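Long-range contacts in type C neurotoxin (Clostridium botulinum, PDB 3PME), which probably binds gangliosides and the phospholipid phosphatidylethanolamine on nerve-cell membranes, as the receptor-binding part of a C/D mosaic botulinum neurotoxin: residues Cys325-Lys330 / Ala388-Glu393; Phe343-Ile348 / Ser356-Ser361; Met367-Ile372 / Ser398-Trp403. One frame throughout, in Å; residues are numbered along the deposited sequence.

Contact 1: Cys325-Lys330 / Ala388-Glu393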
loop_
_atom_site.group_PDB
_atom_site.type_symbol
_atom_site.label_atom_id
_atom_site.label_comp_id
_atom_site.label_asym_id
_atom_site.label_seq_id
_atom_site.Cartn_x
_atom_site.Cartn_y
_atom_site.Cartn_z
ATOM N N CYS A 325 1.345 -29.657 -14.960
ATOM C CA CYS A 325 0.025 -29.507 -15.555
ATOM C C CYS A 325 -0.398 -28.048 -15.558
ATOM O O CYS A 325 -0.165 -27.334 -14.590
ATOM C CB CYS A 325 -0.987 -30.350 -14.786
ATOM S SG CYS A 325 -0.468 -32.082 -14.666
ATOM N N VAL A 326 -1.005 -27.612 -16.655
ATOM C CA VAL A 326 -1.398 -26.217 -16.814
ATOM C C VAL A 326 -2.884 -26.175 -17.130
ATOM O O VAL A 326 -3.309 -26.725 -18.139
ATOM C CB VAL A 326 -0.637 -25.542 -17.966
ATOM C CG1 VAL A 326 -1.110 -24.103 -18.148
ATOM C CG2 VAL A 326 0.874 -25.583 -17.715
ATOM N N TYR A 327 -3.660 -25.520 -16.265
ATOM C CA TYR A 327 -5.113 -25.457 -16.406
ATOM C C TYR A 327 -5.577 -24.025 -16.645
ATOM O O TYR A 327 -5.174 -23.094 -15.953
ATOM C CB TYR A 327 -5.807 -26.002 -15.154
ATOM C CG TYR A 327 -5.380 -27.382 -14.746
ATOM C CD1 TYR A 327 -5.955 -28.509 -15.326
ATOM C CD2 TYR A 327 -4.417 -27.558 -13.763
ATOM C CE1 TYR A 327 -5.554 -29.782 -14.945
ATOM C CE2 TYR A 327 -4.024 -28.822 -13.367
ATOM C CZ TYR A 327 -4.593 -29.924 -13.963
ATOM O OH TYR A 327 -4.190 -31.178 -13.567
ATOM N N ALA A 328 -6.428 -23.849 -17.639
ATOM C CA ALA A 328 -7.062 -22.566 -17.867
ATOM C C ALA A 328 -8.096 -22.284 -16.777
ATOM O O ALA A 328 -8.471 -23.169 -15.996
ATOM C CB ALA A 328 -7.725 -22.550 -19.238
ATOM N N LEU A 329 -8.544 -21.035 -16.735
ATOM C CA LEU A 329 -9.611 -20.624 -15.829
ATOM C C LEU A 329 -10.851 -20.331 -16.658
ATOM O O LEU A 329 -10.754 -19.874 -17.799
ATOM C CB LEU A 329 -9.182 -19.385 -15.054
ATOM C CG LEU A 329 -7.890 -19.530 -14.260
ATOM C CD1 LEU A 329 -7.665 -18.234 -13.512
ATOM C CD2 LEU A 329 -7.971 -20.706 -13.292
ATOM N N LYS A 330 -12.025 -20.592 -16.089
ATOM C CA LYS A 330 -13.272 -20.412 -16.823
ATOM C C LYS A 330 -14.284 -19.714 -15.942
ATOM O O LYS A 330 -14.094 -19.619 -14.735
ATOM C CB LYS A 330 -13.840 -21.776 -17.248
ATOM C CG LYS A 330 -12.850 -22.634 -18.025
ATOM C CD LYS A 330 -13.333 -24.063 -18.182
ATOM C CE LYS A 330 -14.563 -24.139 -19.057
ATOM N NZ LYS A 330 -15.010 -25.553 -19.231
ATOM N N ALA A 388 -3.684 -22.032 -13.767
ATOM C CA ALA A 388 -3.295 -22.725 -12.548
ATOM C C ALA A 388 -2.286 -23.806 -12.926
ATOM O O ALA A 388 -2.567 -24.641 -13.793
ATOM C CB ALA A 388 -4.526 -23.347 -11.888
ATOM N N VAL A 389 -1.105 -23.783 -12.313
ATOM C CA VAL A 389 -0.080 -24.778 -12.647
ATOM C C VAL A 389 0.346 -25.631 -11.456
ATOM O O VAL A 389 0.400 -25.161 -10.315
ATOM C CB VAL A 389 1.185 -24.135 -13.282
ATOM C CG1 VAL A 389 0.788 -23.168 -14.377
ATOM C CG2 VAL A 389 2.023 -23.421 -12.236
ATOM N N THR A 390 0.678 -26.891 -11.723
ATOM C CA THR A 390 1.222 -27.750 -10.677
ATOM C C THR A 390 2.746 -27.673 -10.652
ATOM O O THR A 390 3.362 -27.067 -11.534
ATOM C CB THR A 390 0.823 -29.228 -10.876
ATOM O OG1 THR A 390 1.450 -29.734 -12.064
ATOM C CG2 THR A 390 -0.693 -29.384 -10.980
ATOM N N ASN A 391 3.349 -28.290 -9.640
ATOM C CA ASN A 391 4.799 -28.368 -9.571
ATOM C C ASN A 391 5.415 -26.979 -9.691
ATOM O O ASN A 391 6.250 -26.719 -10.563
ATOM C CB ASN A 391 5.302 -29.281 -10.689
ATOM C CG ASN A 391 4.715 -30.672 -10.595
ATOM O OD1 ASN A 391 3.820 -31.044 -11.360
ATOM N ND2 ASN A 391 5.196 -31.443 -9.627
ATOM N N TYR A 392 5.007 -26.091 -8.795
ATOM C CA TYR A 392 5.306 -24.676 -8.941
ATOM C C TYR A 392 6.401 -24.181 -8.011
ATOM O O TYR A 392 6.583 -22.977 -7.868
ATOM C CB TYR A 392 4.031 -23.861 -8.699
ATOM C CG TYR A 392 3.339 -24.175 -7.386
ATOM C CD1 TYR A 392 3.816 -23.664 -6.187
ATOM C CD2 TYR A 392 2.199 -24.980 -7.349
ATOM C CE1 TYR A 392 3.180 -23.943 -4.983
ATOM C CE2 TYR A 392 1.562 -25.262 -6.155
ATOM C CZ TYR A 392 2.060 -24.742 -4.972
ATOM O OH TYR A 392 1.408 -25.021 -3.786
ATOM N N GLU A 393 7.123 -25.108 -7.388
ATOM C CA GLU A 393 8.139 -24.745 -6.403
ATOM C C GLU A 393 9.135 -23.723 -6.960
ATOM O O GLU A 393 9.516 -22.767 -6.271
ATOM C CB GLU A 393 8.874 -25.998 -5.909
ATOM C CG GLU A 393 7.970 -27.060 -5.257
ATOM C CD GLU A 393 7.189 -27.918 -6.258
ATOM O OE1 GLU A 393 7.498 -27.892 -7.469
ATOM O OE2 GLU A 393 6.262 -28.639 -5.823
#
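Two hydrogen bonds grip Thr390 OG1: it accepts from Cys325 N at 2.9 Å (N-H...O 158°) and donates to Asn391 OD1 at 2.8 Å, reaching that amide oxygen from above its carbonyl plane. Asn391 OD1 is held in turn by Asn324 N. The torsion of Thr390 explains the grip, for chi1 of 67° sets OG1 between the backbone N and the carbonyl carbon. There the hydroxyl, not the Thr390 carbonyl, receives Cys325 N, next to the pairs Val326 with Val389 and Tyr327 with Ala388. Thr390 N donates to Cys325 O at 3.0 Å, so Cys325 is held through both its N and its O. Tyr327 and Ala388 form a hydrogen-bonded pair, with Tyr327 N to Ala388 O at 2.8 Å and the return bond at 2.9 Å, both in the carbonyl plane. On the side of the sheet that carries Tyr327 and Ala388, Thr390 CG2 meets the edge of the Tyr327 ring, 4.1 Å from CE2. On the opposite side the valines stand side by side, Val326 CG2 lying 4.1 Å from Val389 CG1. Cys325 is further tied by its disulfide to Cys321. Within the C-terminal beta-trefoil domain, strand 383-389 runs between strands 326-332 and 366-373, while strand 302-308 lies along the other edge of 326-332 and sends Arg308 to the Tyr327 ring as a cation-pi partner.

Contact 2: Phe343-Ile348 / Ser356-Ser361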
loop_
_atom_site.group_PDB
_atom_site.type_symbol
_atom_site.label_atom_id
_atom_site.label_comp_id
_atom_site.label_asym_id
_atom_site.label_seq_id
_atom_site.Cartn_x
_atom_site.Cartn_y
_atom_site.Cartn_z
ATOM N N PHE A 343 -10.108 -21.032 -3.849
ATOM C CA PHE A 343 -8.689 -20.728 -3.888
ATOM C C PHE A 343 -8.231 -20.271 -2.509
ATOM O O PHE A 343 -9.052 -19.934 -1.651
ATOM C CB PHE A 343 -8.426 -19.624 -4.930
ATOM C CG PHE A 343 -8.805 -20.019 -6.328
ATOM C CD1 PHE A 343 -7.896 -20.664 -7.159
ATOM C CD2 PHE A 343 -10.091 -19.787 -6.801
ATOM C CE1 PHE A 343 -8.255 -21.045 -8.452
ATOM C CE2 PHE A 343 -10.460 -20.156 -8.085
ATOM C CZ PHE A 343 -9.546 -20.789 -8.915
ATOM N N SER A 344 -6.917 -20.266 -2.296
ATOM C CA SER A 344 -6.353 -19.732 -1.074
ATOM C C SER A 344 -5.483 -18.552 -1.463
ATOM O O SER A 344 -4.790 -18.599 -2.474
ATOM C CB SER A 344 -5.497 -20.789 -0.387
ATOM O OG SER A 344 -5.127 -20.360 0.906
ATOM N N ILE A 345 -5.518 -17.488 -0.672
ATOM C CA ILE A 345 -4.697 -16.320 -0.987
ATOM C C ILE A 345 -3.683 -16.048 0.121
ATOM O O ILE A 345 -4.010 -16.070 1.311
ATOM C CB ILE A 345 -5.590 -15.096 -1.268
ATOM C CG1 ILE A 345 -4.747 -13.904 -1.723
ATOM C CG2 ILE A 345 -6.451 -14.761 -0.053
ATOM C CD1 ILE A 345 -5.587 -12.741 -2.261
ATOM N N LYS A 346 -2.440 -15.813 -0.279
ATOM C CA LYS A 346 -1.361 -15.675 0.692
ATOM C C LYS A 346 -0.427 -14.524 0.370
ATOM O O LYS A 346 -0.176 -14.204 -0.789
ATOM C CB LYS A 346 -0.562 -16.975 0.786
ATOM C CG LYS A 346 -1.353 -18.131 1.377
ATOM C CD LYS A 346 -0.470 -19.341 1.651
ATOM C CE LYS A 346 -1.252 -20.436 2.364
ATOM N NZ LYS A 346 -0.366 -21.548 2.831
ATOM N N ASN A 347 0.095 -13.893 1.411
ATOM C CA ASN A 347 1.146 -12.927 1.208
ATOM C C ASN A 347 2.424 -13.674 0.830
ATOM O O ASN A 347 2.594 -14.860 1.142
ATOM C CB ASN A 347 1.322 -12.043 2.450
ATOM C CG ASN A 347 0.284 -10.923 2.524
ATOM O OD1 ASN A 347 -0.204 -10.435 1.495
ATOM N ND2 ASN A 347 -0.051 -10.503 3.740
ATOM N N ILE A 348 3.300 -12.988 0.113
ATOM C CA ILE A 348 4.513 -13.597 -0.404
ATOM C C ILE A 348 5.544 -13.716 0.705
ATOM O O ILE A 348 5.953 -12.714 1.284
ATOM C CB ILE A 348 5.043 -12.791 -1.599
ATOM C CG1 ILE A 348 4.023 -12.891 -2.746
ATOM C CG2 ILE A 348 6.411 -13.295 -2.033
ATOM C CD1 ILE A 348 4.235 -11.890 -3.838
ATOM N N SER A 356 0.148 -10.627 -3.856
ATOM C CA SER A 356 -0.161 -11.893 -3.211
ATOM C C SER A 356 -0.044 -13.051 -4.203
ATOM O O SER A 356 0.021 -12.846 -5.418
ATOM C CB SER A 356 -1.561 -11.860 -2.579
ATOM O OG SER A 356 -2.522 -11.402 -3.516
ATOM N N GLN A 357 0.032 -14.260 -3.665
ATOM C CA GLN A 357 -0.054 -15.475 -4.480
ATOM C C GLN A 357 -1.372 -16.198 -4.223
ATOM O O GLN A 357 -1.946 -16.104 -3.139
ATOM C CB GLN A 357 1.154 -16.377 -4.212
ATOM C CG GLN A 357 2.449 -15.744 -4.711
ATOM C CD GLN A 357 3.706 -16.448 -4.230
ATOM O OE1 GLN A 357 3.823 -16.830 -3.064
ATOM N NE2 GLN A 357 4.669 -16.601 -5.137
ATOM N N ILE A 358 -1.851 -16.909 -5.230
ATOM C CA ILE A 358 -3.167 -17.531 -5.164
ATOM C C ILE A 358 -2.992 -18.995 -5.515
ATOM O O ILE A 358 -2.328 -19.329 -6.500
ATOM C CB ILE A 358 -4.139 -16.866 -6.145
ATOM C CG1 ILE A 358 -4.314 -15.382 -5.803
ATOM C CG2 ILE A 358 -5.493 -17.574 -6.109
ATOM C CD1 ILE A 358 -4.908 -14.573 -6.932
ATOM N N PHE A 359 -3.562 -19.860 -4.680
ATOM C CA PHE A 359 -3.363 -21.298 -4.794
ATOM C C PHE A 359 -4.685 -22.012 -4.833
ATOM O O PHE A 359 -5.701 -21.482 -4.392
ATOM C CB PHE A 359 -2.572 -21.816 -3.589
ATOM C CG PHE A 359 -1.233 -21.166 -3.430
ATOM C CD1 PHE A 359 -0.122 -21.671 -4.088
ATOM C CD2 PHE A 359 -1.087 -20.035 -2.646
ATOM C CE1 PHE A 359 1.126 -21.068 -3.949
ATOM C CE2 PHE A 359 0.154 -19.418 -2.515
ATOM C CZ PHE A 359 1.256 -19.936 -3.170
ATOM N N SER A 360 -4.661 -23.225 -5.365
ATOM C CA SER A 360 -5.810 -24.117 -5.279
ATOM C C SER A 360 -5.327 -25.486 -4.830
ATOM O O SER A 360 -4.242 -25.928 -5.220
ATOM C CB SER A 360 -6.495 -24.237 -6.639
ATOM O OG SER A 360 -7.396 -25.331 -6.649
ATOM N N SER A 361 -6.133 -26.161 -4.019
ATOM C CA SER A 361 -5.805 -27.528 -3.633
ATOM C C SER A 361 -6.886 -28.496 -4.090
ATOM O O SER A 361 -7.029 -29.589 -3.539
ATOM C CB SER A 361 -5.569 -27.624 -2.124
ATOM O OG SER A 361 -6.631 -27.033 -1.410
HETATM O O HOH W 1 2.529 -17.208 -0.613
#
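Strands 343-347 and 356-360 make a beta hairpin of the trefoil domain, their axes 4.4 Å apart at closest and 154° between directions. At Ser356, chi1 of 50° sets OG between the backbone N and the carbonyl carbon, and OG meets the tip of Ile345, 3.6 Å from its CD1. Gln357 pairs with Lys346 through two backbone bonds directed nearly along the C=O axes. Its side chain leaves with CG anti to the carbonyl carbon and crosses Ile348 at about a right angle, Gln357 CG lying 3.8 Å from Ile348 CG1. The amide end is fixed at both atoms: NE2 donates to Leu396 O and Ser401 OG, while OE1 accepts from a water. That water gives its second proton to Asn347 O at 2.9 Å, linking the side chain to the backbone of Asn347. Ile358 turns to the other face with Ile345, and its CG2, anti to the backbone N, reaches Phe343 CB at 3.8 Å; Trp403 and Phe405 also cover this buried side. Phe359 returns to the face of Gln357 and pairs with Ser344 by two bonds, of which Ser344 N to Phe359 O is the shorter at 2.7 Å, its donor 26° out of the carbonyl plane. The Phe359 ring offers its edge to Lys346 CB, 4.2 Å from CE2, whereas the lysine chain runs on extended and away. At Ser360, finally, CB rests 3.9 Å from Phe343 CD1.

Contact 3: Met367-Ile372 / Ser398-Trp403; sequences MLLADI and STSSFW
The 3-10 turn 399-401 and the chain leading to Trp403 form a loop of the beta-trefoil domain docked against the edge of strand 367-372, its direction 104° from the strand's. One backbone bond joins them, Ala370 N to Ser400 O at 3.0 Å, in the carbonyl plane; Asn241 ND2 also donates to that oxygen. Trp403, with CG anti to the carbonyl carbon, brings its indole edge to the strand. NE1 donates to Leu368 O at 3.1 Å, nearly straight at the hydrogen (167°) and in the indole plane, yet it stands well above the carbonyl plane. A water lies 2.7 Å from both Leu368 O and Ser401 O, between strand and loop. Beyond NE1 the six-membered ring runs along the strand, its CZ2 3.9 Å from Leu368 CB and CH2 4.0 Å from Ala370 CB. The turn is braced from within: Ser398 O accepts from both Ser401 N and Ser401 OG, the hydroxyl sitting between its own backbone N and carbonyl carbon. On the other side of the strand, Met367 runs extended to SD and then bends at chi3 (63°), which presses its CE against Ser401 CB at 3.5 Å, tighter than usual van der Waals contact.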
loop_
_atom_site.group_PDB
_atom_site.type_symbol
_atom_site.label_atom_id
_atom_site.label_comp_id
_atom_site.label_asym_id
_atom_site.label_seq_id
_atom_site.Cartn_x
_atom_site.Cartn_y
_atom_site.Cartn_z
ATOM N N MET A 367 -0.814 -23.280 -8.386
ATOM C CA MET A 367 -0.614 -21.870 -8.093
ATOM C C MET A 367 -0.998 -21.101 -9.337
ATOM O O MET A 367 -0.699 -21.531 -10.449
ATOM C CB MET A 367 0.852 -21.575 -7.752
ATOM C CG MET A 367 1.081 -20.110 -7.385
ATOM S SD MET A 367 2.758 -19.697 -6.872
ATOM C CE MET A 367 3.635 -20.077 -8.354
ATOM N N LEU A 368 -1.656 -19.961 -9.177
ATOM C CA LEU A 368 -1.996 -19.161 -10.345
ATOM C C LEU A 368 -0.801 -18.350 -10.833
ATOM O O LEU A 368 -0.070 -17.736 -10.037
ATOM C CB LEU A 368 -3.161 -18.219 -10.055
ATOM C CG LEU A 368 -4.460 -18.858 -9.581
ATOM C CD1 LEU A 368 -5.577 -17.816 -9.598
ATOM C CD2 LEU A 368 -4.808 -20.030 -10.467
ATOM N N LEU A 369 -0.592 -18.356 -12.143
ATOM C CA LEU A 369 0.368 -17.432 -12.736
ATOM C C LEU A 369 -0.140 -16.926 -14.080
ATOM O O LEU A 369 -1.179 -17.376 -14.570
ATOM C CB LEU A 369 1.763 -18.062 -12.840
ATOM C CG LEU A 369 1.916 -19.377 -13.595
ATOM C CD1 LEU A 369 1.888 -19.165 -15.099
ATOM C CD2 LEU A 369 3.227 -20.039 -13.207
ATOM N N ALA A 370 0.566 -15.966 -14.665
ATOM C CA ALA A 370 0.192 -15.477 -15.986
ATOM C C ALA A 370 1.391 -15.554 -16.920
ATOM O O ALA A 370 2.509 -15.223 -16.539
ATOM C CB ALA A 370 -0.336 -14.048 -15.911
ATOM N N ASP A 371 1.145 -15.973 -18.153
ATOM C CA ASP A 371 2.209 -16.089 -19.148
ATOM C C ASP A 371 1.539 -16.222 -20.506
ATOM O O ASP A 371 0.307 -16.338 -20.593
ATOM C CB ASP A 371 3.084 -17.323 -18.852
ATOM C CG ASP A 371 4.454 -17.302 -19.568
ATOM O OD1 ASP A 371 4.760 -16.372 -20.349
ATOM O OD2 ASP A 371 5.230 -18.253 -19.333
ATOM N N ILE A 372 2.349 -16.209 -21.560
ATOM C CA ILE A 372 1.870 -16.429 -22.917
ATOM C C ILE A 372 1.786 -17.934 -23.155
ATOM O O ILE A 372 2.796 -18.638 -23.168
ATOM C CB ILE A 372 2.815 -15.756 -23.945
ATOM C CG1 ILE A 372 2.835 -14.244 -23.710
ATOM C CG2 ILE A 372 2.395 -16.077 -25.366
ATOM C CD1 ILE A 372 3.967 -13.517 -24.428
ATOM N N SER A 398 8.902 -16.023 -8.810
ATOM C CA SER A 398 8.665 -15.445 -10.131
ATOM C C SER A 398 7.589 -14.380 -10.056
ATOM O O SER A 398 6.535 -14.622 -9.477
ATOM C CB SER A 398 8.199 -16.534 -11.101
ATOM O OG SER A 398 7.785 -15.967 -12.334
ATOM N N THR A 399 7.827 -13.218 -10.663
ATOM C CA THR A 399 6.811 -12.166 -10.636
ATOM C C THR A 399 5.565 -12.594 -11.416
ATOM O O THR A 399 4.490 -12.053 -11.197
ATOM C CB THR A 399 7.321 -10.806 -11.158
ATOM O OG1 THR A 399 7.814 -10.948 -12.494
ATOM C CG2 THR A 399 8.425 -10.275 -10.248
ATOM N N SER A 400 5.704 -13.575 -12.304
ATOM C CA SER A 400 4.542 -14.118 -12.998
ATOM C C SER A 400 3.519 -14.741 -12.040
ATOM O O SER A 400 2.365 -14.961 -12.427
ATOM C CB SER A 400 4.956 -15.134 -14.070
ATOM O OG SER A 400 5.362 -16.360 -13.493
ATOM N N SER A 401 3.936 -15.036 -10.804
ATOM C CA SER A 401 3.029 -15.592 -9.791
ATOM C C SER A 401 2.448 -14.546 -8.850
ATOM O O SER A 401 1.684 -14.884 -7.933
ATOM C CB SER A 401 3.735 -16.651 -8.948
ATOM O OG SER A 401 4.637 -16.016 -8.041
ATOM N N PHE A 402 2.826 -13.285 -9.046
ATOM C CA PHE A 402 2.388 -12.213 -8.160
ATOM C C PHE A 402 1.137 -11.535 -8.707
ATOM O O PHE A 402 1.113 -11.135 -9.867
ATOM C CB PHE A 402 3.485 -11.157 -7.980
ATOM C CG PHE A 402 4.758 -11.669 -7.331
ATOM C CD1 PHE A 402 4.850 -12.959 -6.822
ATOM C CD2 PHE A 402 5.860 -10.832 -7.228
ATOM C CE1 PHE A 402 6.030 -13.409 -6.233
ATOM C CE2 PHE A 402 7.042 -11.271 -6.634
ATOM C CZ PHE A 402 7.124 -12.553 -6.140
ATOM N N TRP A 403 0.121 -11.392 -7.854
ATOM C CA TRP A 403 -1.136 -10.741 -8.241
ATOM C C TRP A 403 -1.413 -9.501 -7.412
ATOM O O TRP A 403 -1.099 -9.455 -6.220
ATOM C CB TRP A 403 -2.308 -11.724 -8.100
ATOM C CG TRP A 403 -2.093 -12.941 -8.930
ATOM C CD1 TRP A 403 -1.436 -14.075 -8.562
ATOM C CD2 TRP A 403 -2.467 -13.116 -10.298
ATOM N NE1 TRP A 403 -1.392 -14.960 -9.612
ATOM C CE2 TRP A 403 -2.028 -14.400 -10.690
ATOM C CE3 TRP A 403 -3.144 -12.321 -11.226
ATOM C CZ2 TRP A 403 -2.233 -14.898 -11.972
ATOM C CZ3 TRP A 403 -3.361 -12.833 -12.509
ATOM C CH2 TRP A 403 -2.900 -14.099 -12.862
HETATM O O HOH W 2 0.005 -16.933 -7.419
#

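All three contacts lie in the C-terminal receptor-binding domain and share one curled antiparallel sheet, in which strands 343-347, 356-360, 366-373, 383-389 and 326-332 are successive neighbours. Contact 2 joins the first two and contact 1 the last two, with centres about 13 Å apart; contact 3 sits on the strand between, its centre about 10 Å from that of contact 1 and about 11 Å from that of contact 2. In sequence, contact 2 falls within the span of contact 1, whereas contacts 1 and 3 interleave. Probable backbone bonds Ile358 O to Leu368 N and Val389 N to Met367 O connect them, and Phe359 packs against both Tyr392 and Met367. Distant chain parts thus form one trefoil framework.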